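Local structure of Rho-class glutathione S-transferase (Laternula elliptica, 3QAV) at residues L70-R75 with T80-D85; L42-E47 with A93-L98; T130-F135 with H159-H164. The protein probably transfers glutathione to electrophilic substrates, as a dimeric cytosolic glutathione S-transferase with a glutathione site in each chain. All coordinates share one frame; numbering follows the deposited sequence.

Overall arrangement
From the N terminus the chain runs through strand 28-31 into helix 36-47, whose C-terminal half supplies the first side of contact 2, a loop closed only when helix 91-101 arrives. Before that, helix 67-72 leads through a short connection into strand 80-83 and closes contact 1, the smaller loop, nested inside the larger one of contact 2. The two touch where Phe81 packs on Ile94 and Leu98 and Asp83 meets Tyr97, tying strand 80-83 to helix 91-101 in the thioredoxin-like domain. Contact 3 follows in series and joins helices of the C-terminal domain, its centre about 33 Å from that of contact 1. All three contacts also touch the second subunit.

Contact 1 (L70-R75 with T80-D85)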
# COMPACT_ATOMS: atom_id res chain seq x y z
N LEU A 70 21.79 4.54 2.86
CA LEU A 70 21.76 3.15 3.29
C LEU A 70 21.85 2.98 4.80
O LEU A 70 21.18 2.13 5.37
CB LEU A 70 22.87 2.35 2.60
CG LEU A 70 22.70 2.22 1.07
CD1 LEU A 70 23.95 1.63 0.46
CD2 LEU A 70 21.47 1.36 0.75
N GLU A 71 22.66 3.81 5.46
CA GLU A 71 22.77 3.71 6.91
C GLU A 71 21.39 3.84 7.54
O GLU A 71 21.05 3.10 8.47
CB GLU A 71 23.67 4.82 7.46
CG GLU A 71 24.97 4.34 8.06
CD GLU A 71 25.77 5.47 8.69
OE1 GLU A 71 25.98 6.50 8.01
OE2 GLU A 71 26.19 5.32 9.86
N LEU A 72 20.60 4.77 7.02
CA LEU A 72 19.24 5.02 7.50
C LEU A 72 18.19 4.11 6.86
O LEU A 72 17.21 3.75 7.50
CB LEU A 72 18.85 6.47 7.22
CG LEU A 72 19.29 7.56 8.20
CD1 LEU A 72 20.71 7.30 8.65
CD2 LEU A 72 19.16 8.93 7.53
N ASN A 73 18.41 3.75 5.60
CA ASN A 73 17.46 2.93 4.87
C ASN A 73 18.17 1.87 4.04
O ASN A 73 18.64 2.15 2.93
CB ASN A 73 16.63 3.85 3.95
CG ASN A 73 15.47 3.13 3.29
OD1 ASN A 73 14.69 3.75 2.56
ND2 ASN A 73 15.35 1.83 3.53
N PRO A 74 18.26 0.64 4.56
CA PRO A 74 18.93 -0.45 3.84
C PRO A 74 18.36 -0.79 2.46
O PRO A 74 18.94 -1.58 1.72
CB PRO A 74 18.85 -1.62 4.83
CG PRO A 74 17.65 -1.29 5.68
CD PRO A 74 17.78 0.20 5.88
N ARG A 75 17.21 -0.21 2.10
CA ARG A 75 16.64 -0.47 0.79
C ARG A 75 17.17 0.55 -0.22
O ARG A 75 16.92 0.45 -1.42
CB ARG A 75 15.11 -0.40 0.84
CG ARG A 75 14.45 -1.55 1.62
CD ARG A 75 12.93 -1.33 1.73
NE ARG A 75 12.26 -2.42 2.41
CZ ARG A 75 11.99 -3.60 1.86
NH1 ARG A 75 11.37 -4.55 2.56
NH2 ARG A 75 12.32 -3.83 0.60
N THR A 80 13.59 9.05 2.89
CA THR A 80 14.19 8.51 4.09
C THR A 80 13.97 9.70 5.02
O THR A 80 14.23 10.84 4.64
CB THR A 80 15.68 8.20 3.92
OG1 THR A 80 15.82 7.09 3.03
CG2 THR A 80 16.31 7.85 5.26
N PHE A 81 13.50 9.44 6.22
CA PHE A 81 13.16 10.51 7.13
C PHE A 81 13.64 10.27 8.56
O PHE A 81 13.61 9.15 9.04
CB PHE A 81 11.63 10.65 7.11
CG PHE A 81 11.06 11.56 8.16
CD1 PHE A 81 10.70 12.87 7.83
CD2 PHE A 81 10.81 11.10 9.44
CE1 PHE A 81 10.09 13.70 8.78
CE2 PHE A 81 10.21 11.92 10.39
CZ PHE A 81 9.84 13.22 10.06
N THR A 82 14.09 11.34 9.21
CA THR A 82 14.51 11.28 10.60
C THR A 82 13.88 12.44 11.36
O THR A 82 13.54 13.48 10.77
CB THR A 82 16.04 11.38 10.78
OG1 THR A 82 16.47 12.71 10.45
CG2 THR A 82 16.75 10.37 9.89
N ASP A 83 13.70 12.26 12.66
CA ASP A 83 13.13 13.29 13.51
C ASP A 83 13.68 13.02 14.90
O ASP A 83 13.09 12.27 15.69
CB ASP A 83 11.60 13.20 13.53
CG ASP A 83 10.96 14.38 14.25
OD1 ASP A 83 9.72 14.37 14.43
OD2 ASP A 83 11.69 15.31 14.63
N GLY A 84 14.82 13.63 15.20
CA GLY A 84 15.45 13.40 16.48
C GLY A 84 16.08 12.03 16.37
O GLY A 84 16.94 11.81 15.52
N ASP A 85 15.65 11.10 17.22
CA ASP A 85 16.20 9.76 17.19
C ASP A 85 15.31 8.84 16.37
O ASP A 85 15.72 7.75 15.98
CB ASP A 85 16.33 9.22 18.62
CG ASP A 85 17.26 10.05 19.47
OD1 ASP A 85 18.43 10.23 19.07
OD2 ASP A 85 16.82 10.54 20.54
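The backbones of Asn73, in the loop that follows helix 67-72, and Thr80, at the start of strand 80-83, approach to 6.5 Å between their CA atoms, and the two side chains lean toward each other. Leu72 carries most of the apolar contact. Its CB lies against the methyl of Thr80, with Leu72 CB to Thr80 CG2 only 3.5 Å, tighter than an ordinary carbon contact. Farther out, Leu72 CD2 reaches the methyl of the next residue on the same strand face, 3.7 Å from Thr82 CG2. The leucine crosses both threonines at about a right angle. At Thr80 the methyl stands anti to the backbone N and the hydroxyl beside that N (chi1 -69°), which gives CG2 to Leu72 and leaves OG1 3.5 Å from Asn73 CB. The same hydroxyl has a weak hydrogen bond with Gln77 O. In the thioredoxin-like domain helix 67-72 connects the N-terminal βαβ unit to the C-terminal ββα unit, whose first strand, 80-83, pairs antiparallel with strand 28-31. The short connection holds Gln77 and Val78, both seen to bind glutathione, so the contact closes the short loop that carries these two residues. Leu72 and Thr80 also pack on Tyr30 of strand 28-31, while Asn89 donates a hydrogen bond to Leu72 O. Arg75 forms salt bridges with Glu124 and Glu161 of the second subunit.

Contact 2 (L42-E47 with A93-L98)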
# COMPACT_ATOMS: atom_id res chain seq x y z
N LEU A 42 6.35 15.77 1.77
CA LEU A 42 6.52 17.22 1.75
C LEU A 42 5.19 17.94 1.97
O LEU A 42 5.14 18.97 2.64
CB LEU A 42 7.14 17.66 0.43
CG LEU A 42 8.53 17.08 0.09
CD1 LEU A 42 9.00 17.63 -1.25
CD2 LEU A 42 9.53 17.44 1.20
N LEU A 43 4.12 17.39 1.39
CA LEU A 43 2.80 17.98 1.52
C LEU A 43 2.32 17.95 2.96
O LEU A 43 1.76 18.92 3.46
CB LEU A 43 1.79 17.26 0.62
CG LEU A 43 1.82 17.65 -0.86
CD1 LEU A 43 0.72 16.91 -1.60
CD2 LEU A 43 1.62 19.15 -1.00
N VAL A 44 2.51 16.82 3.63
CA VAL A 44 2.09 16.71 5.03
C VAL A 44 2.85 17.73 5.88
O VAL A 44 2.25 18.43 6.69
CB VAL A 44 2.38 15.30 5.60
CG1 VAL A 44 2.14 15.29 7.11
CG2 VAL A 44 1.49 14.29 4.92
N LEU A 45 4.16 17.82 5.69
CA LEU A 45 4.98 18.76 6.44
C LEU A 45 4.54 20.21 6.20
O LEU A 45 4.39 20.98 7.14
CB LEU A 45 6.46 18.61 6.06
CG LEU A 45 7.19 17.35 6.54
CD1 LEU A 45 8.51 17.21 5.78
CD2 LEU A 45 7.43 17.42 8.05
N GLN A 46 4.34 20.56 4.93
CA GLN A 46 3.92 21.91 4.56
C GLN A 46 2.53 22.22 5.10
O GLN A 46 2.31 23.27 5.71
CB GLN A 46 3.92 22.06 3.04
CG GLN A 46 5.30 22.06 2.38
CD GLN A 46 6.08 23.34 2.60
OE1 GLN A 46 5.53 24.44 2.56
NE2 GLN A 46 7.39 23.21 2.82
N GLU A 47 1.58 21.32 4.87
CA GLU A 47 0.21 21.54 5.33
C GLU A 47 0.14 21.74 6.83
O GLU A 47 -0.58 22.61 7.32
CB GLU A 47 -0.67 20.35 4.93
CG GLU A 47 -0.99 20.30 3.45
CD GLU A 47 -2.02 21.35 3.04
OE1 GLU A 47 -2.14 21.62 1.83
OE2 GLU A 47 -2.70 21.89 3.93
N ALA A 93 4.11 5.46 6.35
CA ALA A 93 4.46 5.42 7.76
C ALA A 93 4.91 6.80 8.22
O ALA A 93 4.60 7.22 9.33
CB ALA A 93 5.56 4.40 8.00
N ILE A 94 5.66 7.50 7.37
CA ILE A 94 6.14 8.83 7.71
C ILE A 94 4.94 9.76 7.92
O ILE A 94 4.88 10.50 8.91
CB ILE A 94 7.04 9.39 6.58
CG1 ILE A 94 8.37 8.62 6.53
CG2 ILE A 94 7.28 10.87 6.81
CD1 ILE A 94 9.20 8.92 5.31
N CYS A 95 4.00 9.71 6.99
CA CYS A 95 2.79 10.54 7.07
C CYS A 95 2.00 10.25 8.33
O CYS A 95 1.56 11.17 9.00
CB CYS A 95 1.91 10.32 5.83
SG CYS A 95 2.64 11.02 4.33
N MET A 96 1.84 8.98 8.66
CA MET A 96 1.10 8.60 9.86
C MET A 96 1.82 9.09 11.11
O MET A 96 1.18 9.57 12.05
CB MET A 96 0.90 7.08 9.91
CG MET A 96 -0.15 6.57 8.92
SD MET A 96 -1.70 7.52 9.00
CE MET A 96 -2.40 6.90 10.51
N TYR A 97 3.14 8.96 11.13
CA TYR A 97 3.93 9.42 12.28
C TYR A 97 3.80 10.92 12.48
O TYR A 97 3.67 11.39 13.62
CB TYR A 97 5.41 9.09 12.07
CG TYR A 97 6.33 9.89 12.96
CD1 TYR A 97 6.47 9.58 14.32
CD2 TYR A 97 7.05 10.98 12.46
CE1 TYR A 97 7.29 10.35 15.15
CE2 TYR A 97 7.87 11.74 13.27
CZ TYR A 97 7.99 11.43 14.61
OH TYR A 97 8.82 12.19 15.40
N LEU A 98 3.84 11.68 11.39
CA LEU A 98 3.74 13.13 11.45
C LEU A 98 2.37 13.58 11.96
O LEU A 98 2.27 14.55 12.72
CB LEU A 98 3.99 13.75 10.07
CG LEU A 98 5.40 13.61 9.47
CD1 LEU A 98 5.40 14.25 8.10
CD2 LEU A 98 6.45 14.27 10.38
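Val44 fits between Cys95 and Leu98, one methyl for each. Its CG2 meets the sulfur, with Val44 CG2 to Cys95 SG at 3.5 Å, and its CG1 meets the leucine, 3.6 Å from Leu98 CD1. The division follows from the first torsion of the valine (chi1 171°): CG1 stands anti to the backbone N and CG2 anti to the carbonyl carbon, splaying the branches along the facing helix. Leu98 CD1 is shared, since Leu45 CD2 comes within 3.8 Å of it. Although the CB of Leu45 does not point at the neighbouring helix, the end of its side chain bends closer, and it meets Leu98 at a slant. The interface between the segments is wholly apolar. Its Cys95 and Leu98 are three residues apart, nearly one helical turn, and therefore present neighbouring positions of one helix face to the valine. Between the segments the closest CA atoms are those of Val44 and Cys95, 6.5 Å apart. The segment axes run almost parallel, 15° apart, and come within 9.9 Å. Met183 of helix 183-197 packs on both Val44 and Cys95, and Val186 adds to the cover over Val44, bringing the C-terminal domain onto this seam. Ser91, a glutathione-binding residue, lies one turn before Cys95. Two nearly parallel helices packed together against one face of a mixed sheet are characteristic of the thioredoxin-like domain of glutathione S-transferases.

Contact 3 (T130-F135 with H159-H164); sequences TNVMEF and HVELGH
Asn131 and Glu161 form the polar part of this contact, where the junction of helices 126-131 and 133-141 lies against helix 148-172. Asn131 ND2 donates a hydrogen bond to Glu161 OE1 of 2.7 Å, with an N-H...O angle of 151°. The acceptor lies in the plane of the amide, but the donor meets the carboxylate on its anti side and 34° out of its plane. Glu161 leaves the backbone with CG anti to N and then bends at chi2 (60°), a shape that turns the carboxylate up to the amide instead of extending it. Its other oxygen, OE2, accepts a hydrogen bond from Trp165 NE1 and forms a salt bridge with Arg75 NH1 of the second subunit.

Apolar contacts lie beside this bond. The carbon stems of the pair pack together, with Asn131 CB 3.8 Å from Glu161 CB. Val132 CG2 faces Leu162 CD1; the modelled 3.2 Å is too short for ordinary packing, so its exact value is doubtful. The same methyl lies 4.0 Å from Glu161 CG, and the valine crosses both side chains at about a right angle.

Replacing Glu161 by an alanine is likely to leave Asn131 ND2 and Trp165 NE1 without this acceptor, take one of two acidic partners from Arg75 of the second subunit, and uncover one flank of Val132. With each oxygen of the buried carboxylate engaged, the arginine would favour the ionised form and the bonds on both oxygens probably restrain its rotation, so that one acidic group links segment 130-135 of the all-helical domain to the dimer interface.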
# COMPACT_ATOMS: atom_id res chain seq x y z
N THR A 130 -1.23 0.93 -10.17
CA THR A 130 -1.38 -0.32 -10.90
C THR A 130 -2.21 -0.25 -12.18
O THR A 130 -1.78 -0.70 -13.23
CB THR A 130 -1.97 -1.40 -9.99
OG1 THR A 130 -3.28 -1.00 -9.57
CG2 THR A 130 -1.09 -1.61 -8.77
N ASN A 131 -3.40 0.34 -12.09
CA ASN A 131 -4.27 0.40 -13.26
C ASN A 131 -3.99 1.52 -14.25
O ASN A 131 -4.26 1.38 -15.44
CB ASN A 131 -5.74 0.46 -12.82
CG ASN A 131 -6.11 -0.71 -11.93
OD1 ASN A 131 -5.64 -1.83 -12.12
ND2 ASN A 131 -6.97 -0.45 -10.94
N VAL A 132 -3.44 2.64 -13.78
CA VAL A 132 -3.15 3.74 -14.69
C VAL A 132 -1.70 3.81 -15.14
O VAL A 132 -1.42 3.88 -16.33
CB VAL A 132 -3.53 5.10 -14.08
CG1 VAL A 132 -3.26 6.20 -15.08
CG2 VAL A 132 -4.99 5.10 -13.70
N MET A 133 -0.76 3.79 -14.19
CA MET A 133 0.65 3.88 -14.55
C MET A 133 1.17 2.70 -15.36
O MET A 133 2.22 2.79 -15.98
CB MET A 133 1.51 4.08 -13.30
CG MET A 133 1.15 5.33 -12.49
SD MET A 133 0.77 6.78 -13.50
CE MET A 133 2.42 7.27 -14.07
N GLU A 134 0.42 1.60 -15.36
CA GLU A 134 0.82 0.42 -16.12
C GLU A 134 0.73 0.70 -17.62
O GLU A 134 1.42 0.09 -18.43
CB GLU A 134 -0.07 -0.78 -15.77
CG GLU A 134 0.61 -1.83 -14.90
CD GLU A 134 1.64 -2.65 -15.67
OE1 GLU A 134 1.24 -3.40 -16.59
OE2 GLU A 134 2.85 -2.55 -15.35
N PHE A 135 -0.13 1.65 -17.98
CA PHE A 135 -0.31 2.04 -19.38
C PHE A 135 0.94 2.80 -19.80
O PHE A 135 1.34 2.76 -20.97
CB PHE A 135 -1.56 2.92 -19.51
CG PHE A 135 -1.87 3.35 -20.92
CD1 PHE A 135 -1.66 4.67 -21.32
CD2 PHE A 135 -2.40 2.45 -21.84
CE1 PHE A 135 -1.98 5.08 -22.61
CE2 PHE A 135 -2.72 2.85 -23.13
CZ PHE A 135 -2.51 4.17 -23.52
N HIS A 159 -9.06 3.87 -17.85
CA HIS A 159 -10.28 4.66 -17.89
C HIS A 159 -11.25 4.23 -16.80
O HIS A 159 -11.93 5.07 -16.21
CB HIS A 159 -10.94 4.55 -19.27
CG HIS A 159 -10.24 5.33 -20.34
ND1 HIS A 159 -10.56 5.21 -21.68
CD2 HIS A 159 -9.26 6.25 -20.27
CE1 HIS A 159 -9.80 6.03 -22.39
NE2 HIS A 159 -9.00 6.68 -21.56
N VAL A 160 -11.31 2.93 -16.53
CA VAL A 160 -12.20 2.43 -15.49
C VAL A 160 -11.76 2.95 -14.12
O VAL A 160 -12.57 3.47 -13.35
CB VAL A 160 -12.21 0.89 -15.45
CG1 VAL A 160 -13.00 0.40 -14.24
CG2 VAL A 160 -12.82 0.35 -16.73
N GLU A 161 -10.47 2.83 -13.83
CA GLU A 161 -9.93 3.31 -12.57
C GLU A 161 -10.25 4.79 -12.35
O GLU A 161 -10.77 5.17 -11.30
CB GLU A 161 -8.42 3.09 -12.55
CG GLU A 161 -7.73 3.56 -11.28
CD GLU A 161 -8.22 2.85 -10.02
OE1 GLU A 161 -8.43 1.62 -10.06
OE2 GLU A 161 -8.39 3.54 -9.00
N LEU A 162 -9.93 5.61 -13.34
CA LEU A 162 -10.18 7.05 -13.24
C LEU A 162 -11.66 7.35 -13.02
O LEU A 162 -12.00 8.34 -12.37
CB LEU A 162 -9.69 7.77 -14.51
CG LEU A 162 -8.25 8.32 -14.51
CD1 LEU A 162 -7.31 7.37 -13.79
CD2 LEU A 162 -7.80 8.55 -15.95
N GLY A 163 -12.53 6.50 -13.55
CA GLY A 163 -13.96 6.70 -13.39
C GLY A 163 -14.36 6.73 -11.93
O GLY A 163 -15.18 7.55 -11.51
N HIS A 164 -13.75 5.85 -11.14
CA HIS A 164 -14.04 5.78 -9.71
C HIS A 164 -13.78 7.12 -9.04
O HIS A 164 -14.64 7.65 -8.34
CB HIS A 164 -13.18 4.71 -9.05
CG HIS A 164 -13.54 3.31 -9.45
ND1 HIS A 164 -12.62 2.40 -9.90
CD2 HIS A 164 -14.73 2.66 -9.42
CE1 HIS A 164 -13.21 1.24 -10.13
NE2 HIS A 164 -14.50 1.38 -9.85